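Local coordinates for protein extracellular sialidase/neuraminidase, putative (Aspergillus fumigatus, PDB 2XZI) that acts as an extracellular KDNase of the sialidase family, probably cleaving terminal deaminoneuraminic acid (KDN) residues from glycans, at residues A[185-190]-A[275-280]; A[204-209]-A[240-245]; A[224-229]-A[263-268]. One frame throughout, in Å; residues are numbered along the deposited sequence.

Contact 1: A[185-190]-A[275-280]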
loop_
_atom_site.group_PDB
_atom_site.type_symbol
_atom_site.label_atom_id
_atom_site.label_comp_id
_atom_site.label_asym_id
_atom_site.label_seq_id
_atom_site.Cartn_x
_atom_site.Cartn_y
_atom_site.Cartn_z
ATOM N N VAL A 185 4.151 2.706 -9.188
ATOM C CA VAL A 185 4.967 1.968 -8.210
ATOM C C VAL A 185 4.033 1.473 -7.105
ATOM O O VAL A 185 3.072 2.174 -6.734
ATOM C CB VAL A 185 6.144 2.815 -7.655
ATOM C CG1 VAL A 185 5.646 4.096 -6.954
ATOM C CG2 VAL A 185 7.068 1.969 -6.770
ATOM N N GLY A 186 4.270 0.253 -6.626
ATOM C CA GLY A 186 3.370 -0.346 -5.638
ATOM C C GLY A 186 1.916 -0.261 -6.092
ATOM O O GLY A 186 1.596 -0.637 -7.212
ATOM N N PRO A 187 1.022 0.299 -5.265
ATOM C CA PRO A 187 1.299 0.938 -3.985
ATOM C C PRO A 187 1.270 -0.053 -2.832
ATOM O O PRO A 187 0.652 -1.116 -2.939
ATOM C CB PRO A 187 0.144 1.918 -3.857
ATOM C CG PRO A 187 -1.027 1.203 -4.515
ATOM C CD PRO A 187 -0.381 0.472 -5.688
ATOM N N GLY A 188 1.914 0.307 -1.725
ATOM C CA GLY A 188 1.873 -0.535 -0.541
ATOM C C GLY A 188 3.204 -0.562 0.167
ATOM O O GLY A 188 3.419 0.193 1.104
ATOM N N ASN A 189 4.107 -1.436 -0.263
ATOM C CA ASN A 189 5.433 -1.488 0.365
ATOM C C ASN A 189 6.447 -2.240 -0.454
ATOM O O ASN A 189 6.110 -3.117 -1.239
ATOM C CB ASN A 189 5.362 -2.110 1.775
ATOM C CG ASN A 189 5.045 -3.591 1.733
ATOM O OD1 ASN A 189 3.888 -3.989 1.585
ATOM N ND2 ASN A 189 6.073 -4.420 1.822
ATOM N N GLY A 190 7.703 -1.880 -0.229
ATOM C CA GLY A 190 8.848 -2.701 -0.629
ATOM C C GLY A 190 9.366 -3.519 0.542
ATOM O O GLY A 190 8.836 -3.446 1.665
ATOM N N ALA A 275 -10.059 -7.304 -9.300
ATOM C CA ALA A 275 -9.203 -6.311 -9.959
ATOM C C ALA A 275 -9.038 -5.101 -9.027
ATOM O O ALA A 275 -9.574 -4.006 -9.258
ATOM C CB ALA A 275 -9.763 -5.905 -11.348
ATOM N N CYS A 276 -8.300 -5.334 -7.944
ATOM C CA CYS A 276 -8.037 -4.322 -6.928
ATOM C C CYS A 276 -6.636 -4.606 -6.365
ATOM O O CYS A 276 -6.130 -5.705 -6.486
ATOM C CB CYS A 276 -9.108 -4.378 -5.817
ATOM S SG CYS A 276 -9.005 -3.108 -4.538
ATOM N N GLN A 277 -6.009 -3.611 -5.762
ATOM C CA GLN A 277 -4.740 -3.811 -5.080
ATOM C C GLN A 277 -4.903 -4.742 -3.860
ATOM O O GLN A 277 -5.982 -4.848 -3.287
ATOM C CB GLN A 277 -4.179 -2.428 -4.729
ATOM C CG GLN A 277 -2.859 -2.389 -3.956
ATOM C CD GLN A 277 -3.027 -2.367 -2.442
ATOM O OE1 GLN A 277 -4.079 -2.719 -1.907
ATOM N NE2 GLN A 277 -1.986 -1.928 -1.737
ATOM N N GLY A 278 -3.829 -5.436 -3.499
ATOM C CA GLY A 278 -3.772 -6.234 -2.278
ATOM C C GLY A 278 -2.468 -5.934 -1.564
ATOM O O GLY A 278 -1.694 -5.062 -2.007
ATOM N N SER A 279 -2.223 -6.653 -0.463
ATOM C CA SER A 279 -0.996 -6.502 0.305
ATOM C C SER A 279 -0.522 -7.870 0.796
ATOM O O SER A 279 -1.329 -8.795 0.969
ATOM C CB SER A 279 -1.170 -5.475 1.447
ATOM O OG SER A 279 -2.248 -5.826 2.323
ATOM N N VAL A 280 0.785 -7.981 1.022
ATOM C CA VAL A 280 1.402 -9.233 1.439
ATOM C C VAL A 280 2.522 -8.887 2.438
ATOM O O VAL A 280 3.092 -7.800 2.364
ATOM C CB VAL A 280 1.961 -10.017 0.213
ATOM C CG1 VAL A 280 3.194 -9.302 -0.408
ATOM C CG2 VAL A 280 2.273 -11.473 0.587
HETATM O O HOH W 1 0.667 -3.859 -1.029
HETATM O O HOH W 2 2.459 -5.709 0.026
HETATM O O HOH W 3 5.719 -7.438 1.589
#
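At the hub of the six-bladed beta-propeller typical of sialidases, Pro187 meets Gln277 where two innermost strands begin. The loop 185-190 runs into strand 191-192 of one blade and 275-280 into strand 279-284 of the next blade but one. The contact therefore spans the inner edge of the blade between them, where Val280 packs on Thr231 and Val233 of strand 230-234. It illustrates how a propeller core can be joined by backbone groups, two amide side chains and ordered water.

Gln277 NE2 donates to Pro187 O at 3.0 Å. The bond is nearly straight (173°) and lies in the plane of the glutamine amide, although the donor stands above the carbonyl plane of the proline. Gln277 CG, anti to the backbone N, lies beside the pyrrolidine ring, 4.1 Å from Pro187 CG, and the bend at chi2 (-91°) then turns the amide to Pro187 O. Gln277 NE2 also donates to Ser339 O, so both of its N-H groups are used and the rotation of the amide is fixed. Glu229 and Tyr338 of the ligand pocket touch both Pro187 and Gln277.

Farther along, Asn189 reaches Val280 through two waters. One accepts from Val280 N at 3.0 Å and probably donates to Asn189 OD1, 2.7 Å from it. The other accepts from Asn189 ND2 at 3.0 Å and gives a proton to Val280 O at 2.8 Å. Asn189 ND2 gives its other proton to the carbonyl of the next residue, Gly190 O, 2.9 Å away at 165°.

Contact 2: A[204-209]-A[240-245]. With KDM (deamino-alpha-neuraminic acid), chain C.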
loop_
_atom_site.group_PDB
_atom_site.type_symbol
_atom_site.label_atom_id
_atom_site.label_comp_id
_atom_site.label_asym_id
_atom_site.label_seq_id
_atom_site.Cartn_x
_atom_site.Cartn_y
_atom_site.Cartn_z
ATOM N N GLY A 204 5.225 -3.737 -14.280
ATOM C CA GLY A 204 6.081 -4.476 -15.225
ATOM C C GLY A 204 7.508 -4.753 -14.762
ATOM O O GLY A 204 8.332 -5.199 -15.565
ATOM N N ARG A 205 7.838 -4.508 -13.490
ATOM C CA ARG A 205 9.242 -4.555 -13.073
ATOM C C ARG A 205 9.371 -4.498 -11.568
ATOM O O ARG A 205 8.455 -4.026 -10.885
ATOM C CB ARG A 205 10.000 -3.377 -13.690
ATOM C CG ARG A 205 9.700 -2.007 -13.069
ATOM C CD ARG A 205 9.968 -0.923 -14.103
ATOM N NE ARG A 205 9.928 0.454 -13.599
ATOM C CZ ARG A 205 8.834 1.191 -13.397
ATOM N NH1 ARG A 205 7.617 0.687 -13.556
ATOM N NH2 ARG A 205 8.979 2.458 -13.018
ATOM N N ASN A 206 10.495 -4.990 -11.053
ATOM C CA ASN A 206 10.924 -4.660 -9.689
ATOM C C ASN A 206 12.034 -3.626 -9.758
ATOM O O ASN A 206 12.842 -3.622 -10.695
ATOM C CB ASN A 206 11.467 -5.879 -8.956
ATOM C CG ASN A 206 10.437 -6.941 -8.724
ATOM O OD1 ASN A 206 9.290 -6.659 -8.382
ATOM N ND2 ASN A 206 10.862 -8.197 -8.848
ATOM N N ILE A 207 12.073 -2.751 -8.767
ATOM C CA ILE A 207 13.209 -1.852 -8.581
ATOM C C ILE A 207 14.066 -2.472 -7.484
ATOM O O ILE A 207 13.569 -2.802 -6.412
ATOM C CB ILE A 207 12.731 -0.439 -8.198
ATOM C CG1 ILE A 207 11.985 0.179 -9.379
ATOM C CG2 ILE A 207 13.911 0.457 -7.825
ATOM C CD1 ILE A 207 11.048 1.304 -9.011
ATOM N N ILE A 208 15.347 -2.669 -7.768
ATOM C CA ILE A 208 16.232 -3.334 -6.834
ATOM C C ILE A 208 17.240 -2.348 -6.282
ATOM O O ILE A 208 17.876 -1.603 -7.047
ATOM C CB ILE A 208 17.011 -4.478 -7.525
ATOM C CG1 ILE A 208 16.092 -5.317 -8.435
ATOM C CG2 ILE A 208 17.785 -5.299 -6.493
ATOM C CD1 ILE A 208 14.916 -6.039 -7.734
ATOM N N GLY A 209 17.375 -2.343 -4.955
ATOM C CA GLY A 209 18.361 -1.508 -4.298
ATOM C C GLY A 209 19.476 -2.369 -3.771
ATOM O O GLY A 209 19.231 -3.353 -3.072
ATOM N N LEU A 240 11.741 -15.063 -4.146
ATOM C CA LEU A 240 10.842 -13.909 -4.297
ATOM C C LEU A 240 9.510 -14.358 -4.851
ATOM O O LEU A 240 9.417 -15.341 -5.593
ATOM C CB LEU A 240 11.438 -12.856 -5.239
ATOM C CG LEU A 240 12.785 -12.238 -4.841
ATOM C CD1 LEU A 240 13.289 -11.244 -5.884
ATOM C CD2 LEU A 240 12.696 -11.581 -3.466
ATOM N N TYR A 241 8.476 -13.590 -4.521
ATOM C CA TYR A 241 7.100 -13.917 -4.869
ATOM C C TYR A 241 6.417 -12.604 -5.220
ATOM O O TYR A 241 6.336 -11.718 -4.361
ATOM C CB TYR A 241 6.459 -14.598 -3.643
ATOM C CG TYR A 241 4.950 -14.792 -3.567
ATOM C CD1 TYR A 241 4.128 -13.786 -3.063
ATOM C CD2 TYR A 241 4.357 -16.007 -3.903
ATOM C CE1 TYR A 241 2.763 -13.973 -2.934
ATOM C CE2 TYR A 241 2.978 -16.199 -3.782
ATOM C CZ TYR A 241 2.190 -15.177 -3.292
ATOM O OH TYR A 241 0.820 -15.344 -3.171
ATOM N N ARG A 242 5.978 -12.469 -6.479
ATOM C CA ARG A 242 5.140 -11.350 -6.898
ATOM C C ARG A 242 3.689 -11.795 -6.876
ATOM O O ARG A 242 3.354 -12.887 -7.355
ATOM C CB ARG A 242 5.476 -10.853 -8.311
ATOM C CG ARG A 242 6.680 -9.924 -8.434
ATOM C CD ARG A 242 6.377 -8.441 -8.073
ATOM N NE ARG A 242 5.400 -7.771 -8.944
ATOM C CZ ARG A 242 5.608 -6.637 -9.625
ATOM N NH1 ARG A 242 6.771 -6.002 -9.566
ATOM N NH2 ARG A 242 4.634 -6.124 -10.378
ATOM N N ASN A 243 2.827 -10.963 -6.304
ATOM C CA ASN A 243 1.394 -11.231 -6.266
ATOM C C ASN A 243 0.703 -9.945 -6.698
ATOM O O ASN A 243 0.644 -8.956 -5.955
ATOM C CB ASN A 243 0.998 -11.707 -4.859
ATOM C CG ASN A 243 -0.481 -12.012 -4.726
ATOM O OD1 ASN A 243 -1.320 -11.253 -5.206
ATOM N ND2 ASN A 243 -0.807 -13.107 -4.046
ATOM N N ASP A 244 0.243 -9.936 -7.946
ATOM C CA ASP A 244 -0.189 -8.716 -8.606
ATOM C C ASP A 244 -1.696 -8.678 -8.801
ATOM O O ASP A 244 -2.365 -9.724 -8.915
ATOM C CB ASP A 244 0.476 -8.613 -9.987
ATOM C CG ASP A 244 1.963 -8.271 -9.918
ATOM O OD1 ASP A 244 2.567 -8.385 -8.833
ATOM O OD2 ASP A 244 2.538 -7.906 -10.961
ATOM N N ARG A 245 -2.214 -7.460 -8.896
ATOM C CA ARG A 245 -3.581 -7.210 -9.322
ATOM C C ARG A 245 -3.761 -7.638 -10.777
ATOM O O ARG A 245 -2.955 -7.264 -11.642
ATOM C CB ARG A 245 -3.846 -5.709 -9.194
ATOM C CG ARG A 245 -5.167 -5.236 -9.784
ATOM C CD ARG A 245 -5.293 -3.746 -9.598
ATOM N NE ARG A 245 -6.440 -3.187 -10.311
ATOM C CZ ARG A 245 -6.963 -1.989 -10.056
ATOM N NH1 ARG A 245 -6.503 -1.242 -9.047
ATOM N NH2 ARG A 245 -7.997 -1.566 -10.775
HETATM C C2 KDM C . -7.565 2.735 -9.201
HETATM C C1 KDM C . -8.559 1.767 -8.571
HETATM C C3 KDM C . -6.907 3.614 -8.121
HETATM C C4 KDM C . -5.484 4.108 -8.511
HETATM C C5 KDM C . -5.140 3.965 -9.999
HETATM C C6 KDM C . -5.340 2.489 -10.426
HETATM C C7 KDM C . -5.252 2.282 -11.947
HETATM C C8 KDM C . -5.274 0.781 -12.288
HETATM C C9 KDM C . -5.238 0.564 -13.791
HETATM O O5 KDM C . -3.793 4.429 -10.271
HETATM O O1A KDM C . -9.043 2.053 -7.450
HETATM O O1B KDM C . -8.829 0.750 -9.254
HETATM O O4 KDM C . -5.387 5.487 -8.150
HETATM O O6 KDM C . -6.621 1.934 -9.978
HETATM O O7 KDM C . -6.362 2.933 -12.569
HETATM O O8 KDM C . -4.133 0.115 -11.727
HETATM O O9 KDM C . -3.966 1.034 -14.265
HETATM O O2 KDM C . -8.353 3.541 -10.085
#
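One nitrogen, Arg242 NH1, serves two consecutive residues of the facing strand at once: it donates to Arg205 O at 2.9 Å and to Asn206 OD1, likewise 2.9 Å from NH1. The second bond is the straighter (159°). Both acceptors lie at the edge of the guanidinium, near its plane, whereas the donor sits above the plane of each carbonyl. The amide of Asn206 is turned 49° from the guanidinium as the two side chains slide past each other, and OD1 also rests 3.4 Å from Arg242 CD. Asn206 ND2 is held by Gln221 OE1, which fixes the flip of this amide.

Bends at chi2 and chi3 curl Arg242 back over its own strand. There NE donates to Asp244 OD1 at 2.9 Å and NH2 pairs with Asp244 OD2 at 2.8 Å, a side-on, two-nitrogen salt bridge. With NH2 also donating to Ala202 O, this buried guanidinium joins neighbouring propeller blades, strand 205-210 belonging to one and strand 240-244 to the next.

Just beyond, Arg245 stretches out extended from CG to NE into the ligand pocket. It is probably one of the arginine triad of sialidases, with Arg39 and Arg302. Its NH2 binds the deaminoneuraminic carboxylate at O1B, 2.9 Å away, and its NH1 reaches the same O1B at 3.1 Å, while ligand O8 lies over one face of the guanidinium, toward its rim.

Contact 3: A[224-229]-A[263-268]. With KDM (deamino-alpha-neuraminic acid), chain C.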
loop_
_atom_site.group_PDB
_atom_site.type_symbol
_atom_site.label_atom_id
_atom_site.label_comp_id
_atom_site.label_asym_id
_atom_site.label_seq_id
_atom_site.Cartn_x
_atom_site.Cartn_y
_atom_site.Cartn_z
ATOM N N SER A 224 8.264 -10.138 -17.279
ATOM C CA SER A 224 7.300 -10.492 -18.305
ATOM C C SER A 224 5.999 -11.001 -17.679
ATOM O O SER A 224 5.995 -11.958 -16.901
ATOM C CB SER A 224 7.913 -11.536 -19.247
ATOM O OG SER A 224 7.010 -11.890 -20.278
ATOM N N GLY A 225 4.901 -10.342 -18.018
ATOM C CA GLY A 225 3.586 -10.726 -17.518
ATOM C C GLY A 225 3.139 -10.078 -16.216
ATOM O O GLY A 225 2.063 -10.415 -15.726
ATOM N N ALA A 226 3.947 -9.169 -15.661
ATOM C CA ALA A 226 3.604 -8.508 -14.394
ATOM C C ALA A 226 2.473 -7.518 -14.583
ATOM O O ALA A 226 2.252 -7.002 -15.680
ATOM C CB ALA A 226 4.823 -7.819 -13.773
ATOM N N GLY A 227 1.755 -7.252 -13.504
ATOM C CA GLY A 227 0.716 -6.234 -13.524
ATOM C C GLY A 227 1.216 -4.815 -13.326
ATOM O O GLY A 227 2.428 -4.566 -13.189
ATOM N N ALA A 228 0.273 -3.881 -13.337
ATOM C CA ALA A 228 0.556 -2.490 -13.020
ATOM C C ALA A 228 0.747 -2.297 -11.514
ATOM O O ALA A 228 1.608 -1.527 -11.112
ATOM C CB ALA A 228 -0.563 -1.590 -13.541
ATOM N N GLU A 229 -0.067 -2.969 -10.697
ATOM C CA GLU A 229 -0.013 -2.827 -9.237
ATOM C C GLU A 229 0.414 -4.134 -8.607
ATOM O O GLU A 229 -0.379 -5.069 -8.479
ATOM C CB GLU A 229 -1.364 -2.381 -8.664
ATOM C CG GLU A 229 -1.754 -0.958 -8.998
ATOM C CD GLU A 229 -3.084 -0.530 -8.395
ATOM O OE1 GLU A 229 -3.865 -1.404 -7.926
ATOM O OE2 GLU A 229 -3.305 0.703 -8.351
ATOM N N GLY A 263 9.834 -16.669 -13.128
ATOM C CA GLY A 263 9.024 -17.498 -14.000
ATOM C C GLY A 263 7.767 -16.756 -14.409
ATOM O O GLY A 263 7.595 -15.558 -14.107
ATOM N N ALA A 264 6.871 -17.476 -15.072
ATOM C CA ALA A 264 5.639 -16.894 -15.584
ATOM C C ALA A 264 4.645 -16.506 -14.492
ATOM O O ALA A 264 4.585 -17.122 -13.422
ATOM C CB ALA A 264 4.978 -17.838 -16.570
ATOM N N PHE A 265 3.872 -15.468 -14.795
ATOM C CA PHE A 265 2.697 -15.125 -14.000
ATOM C C PHE A 265 1.528 -16.020 -14.384
ATOM O O PHE A 265 1.295 -16.275 -15.570
ATOM C CB PHE A 265 2.302 -13.661 -14.185
ATOM C CG PHE A 265 3.141 -12.708 -13.378
ATOM C CD1 PHE A 265 4.373 -12.269 -13.863
ATOM C CD2 PHE A 265 2.696 -12.244 -12.131
ATOM C CE1 PHE A 265 5.174 -11.383 -13.118
ATOM C CE2 PHE A 265 3.492 -11.351 -11.389
ATOM C CZ PHE A 265 4.722 -10.923 -11.881
ATOM N N ALA A 266 0.802 -16.493 -13.376
ATOM C CA ALA A 266 -0.384 -17.323 -13.579
ATOM C C ALA A 266 -1.401 -17.035 -12.484
ATOM O O ALA A 266 -1.025 -16.694 -11.361
ATOM C CB ALA A 266 0.002 -18.807 -13.585
ATOM N N PRO A 267 -2.702 -17.157 -12.804
ATOM C CA PRO A 267 -3.703 -16.862 -11.780
ATOM C C PRO A 267 -3.620 -17.860 -10.632
ATOM O O PRO A 267 -3.363 -19.056 -10.861
ATOM C CB PRO A 267 -5.037 -16.981 -12.532
ATOM C CG PRO A 267 -4.714 -17.769 -13.759
ATOM C CD PRO A 267 -3.310 -17.453 -14.119
ATOM N N ASP A 268 -3.797 -17.368 -9.404
ATOM C CA ASP A 268 -3.861 -18.222 -8.227
ATOM C C ASP A 268 -5.325 -18.461 -7.912
ATOM O O ASP A 268 -6.014 -17.568 -7.424
ATOM C CB ASP A 268 -3.164 -17.563 -7.034
ATOM C CG ASP A 268 -3.068 -18.480 -5.828
ATOM O OD1 ASP A 268 -3.940 -19.358 -5.644
ATOM O OD2 ASP A 268 -2.109 -18.322 -5.050
HETATM C C2 KDM C . -7.565 2.735 -9.201
HETATM C C1 KDM C . -8.559 1.767 -8.571
HETATM C C3 KDM C . -6.907 3.614 -8.121
HETATM C C4 KDM C . -5.484 4.108 -8.511
HETATM C C5 KDM C . -5.140 3.965 -9.999
HETATM C C6 KDM C . -5.340 2.489 -10.426
HETATM C C7 KDM C . -5.252 2.282 -11.947
HETATM C C8 KDM C . -5.274 0.781 -12.288
HETATM C C9 KDM C . -5.238 0.564 -13.791
HETATM O O5 KDM C . -3.793 4.429 -10.271
HETATM O O1A KDM C . -9.043 2.053 -7.450
HETATM O O1B KDM C . -8.829 0.750 -9.254
HETATM O O4 KDM C . -5.387 5.487 -8.150
HETATM O O6 KDM C . -6.621 1.934 -9.978
HETATM O O7 KDM C . -6.362 2.933 -12.569
HETATM O O8 KDM C . -4.133 0.115 -11.727
HETATM O O9 KDM C . -3.966 1.034 -14.265
HETATM O O2 KDM C . -8.353 3.541 -10.085
HETATM O O HOH W 4 4.152 -14.181 -17.319
#
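Phe265 leans on the loop 224-229 and meets three successive residues of it. Its CB lies 3.6 Å from Gly225 O. With CG anti to the carbonyl carbon (chi1 -80°), the ring swings toward the loop, and CG itself comes 3.5 Å from the same Gly225 O. The next atom, CD1, is where the loop backbone passes closest: Gly225 C is 3.4 Å from CD1, and Ser224 O approaches CD1 at the ring edge, near its plane, at 3.5 Å. CE1 then lies under Ala226, whose CA stands over the face, 3.8 Å from the ring centroid and 22° off the normal, a CH-pi contact displaced toward the rim. At the tip, Phe265 CZ meets the methyl group of the alanine, Ala226 CB, 3.6 Å away. Beside the hydrophobic contact, a water bridges the backbones, donating to Ser224 O at 2.9 Å and accepting from Phe265 N.

The same loop ends in the ligand pocket. Glu229 is extended beyond CG; its OE2 lies near C6 of the bound deaminoneuraminic acid and is hydrogen-bonded to Tyr338 OH, while its OE1 forms a salt bridge with Arg245 NH1. The arrangement is consistent with the tyrosine-glutamate pair of sialidases.

The contact lies at the surface of the propeller, where the connection from strand 217-222 to strand 230-234 passes from one blade to the next. Strand 261-268 pairs with strand 250-258, and Phe265 touches Ala255 of that strand as well as Arg242 and Asp244 of strand 240-244, residues that Ala226 also touches.

Overall arrangement
Followed from the N terminus, the chain first lays down 185-190, whose partner 275-280 arrives only after 84 intervening residues; contact 1 thus closes a long loop that takes in the strands of two successive blades. Contacts 2 and 3 both nest within it. They also cross each other: 204-209 comes first, then 224-229, then 240-245, which completes contact 2, and finally 263-268, which completes contact 3. Contact 2 joins strands of adjacent blades, contact 3 ties the connection between them to strand 261-268 of the second, and contact 1 joins the loop into strand 191-192 to the start of strand 279-284 at the hub. The Arg245-Glu229 salt bridge links contacts 2 and 3 beside the ligand.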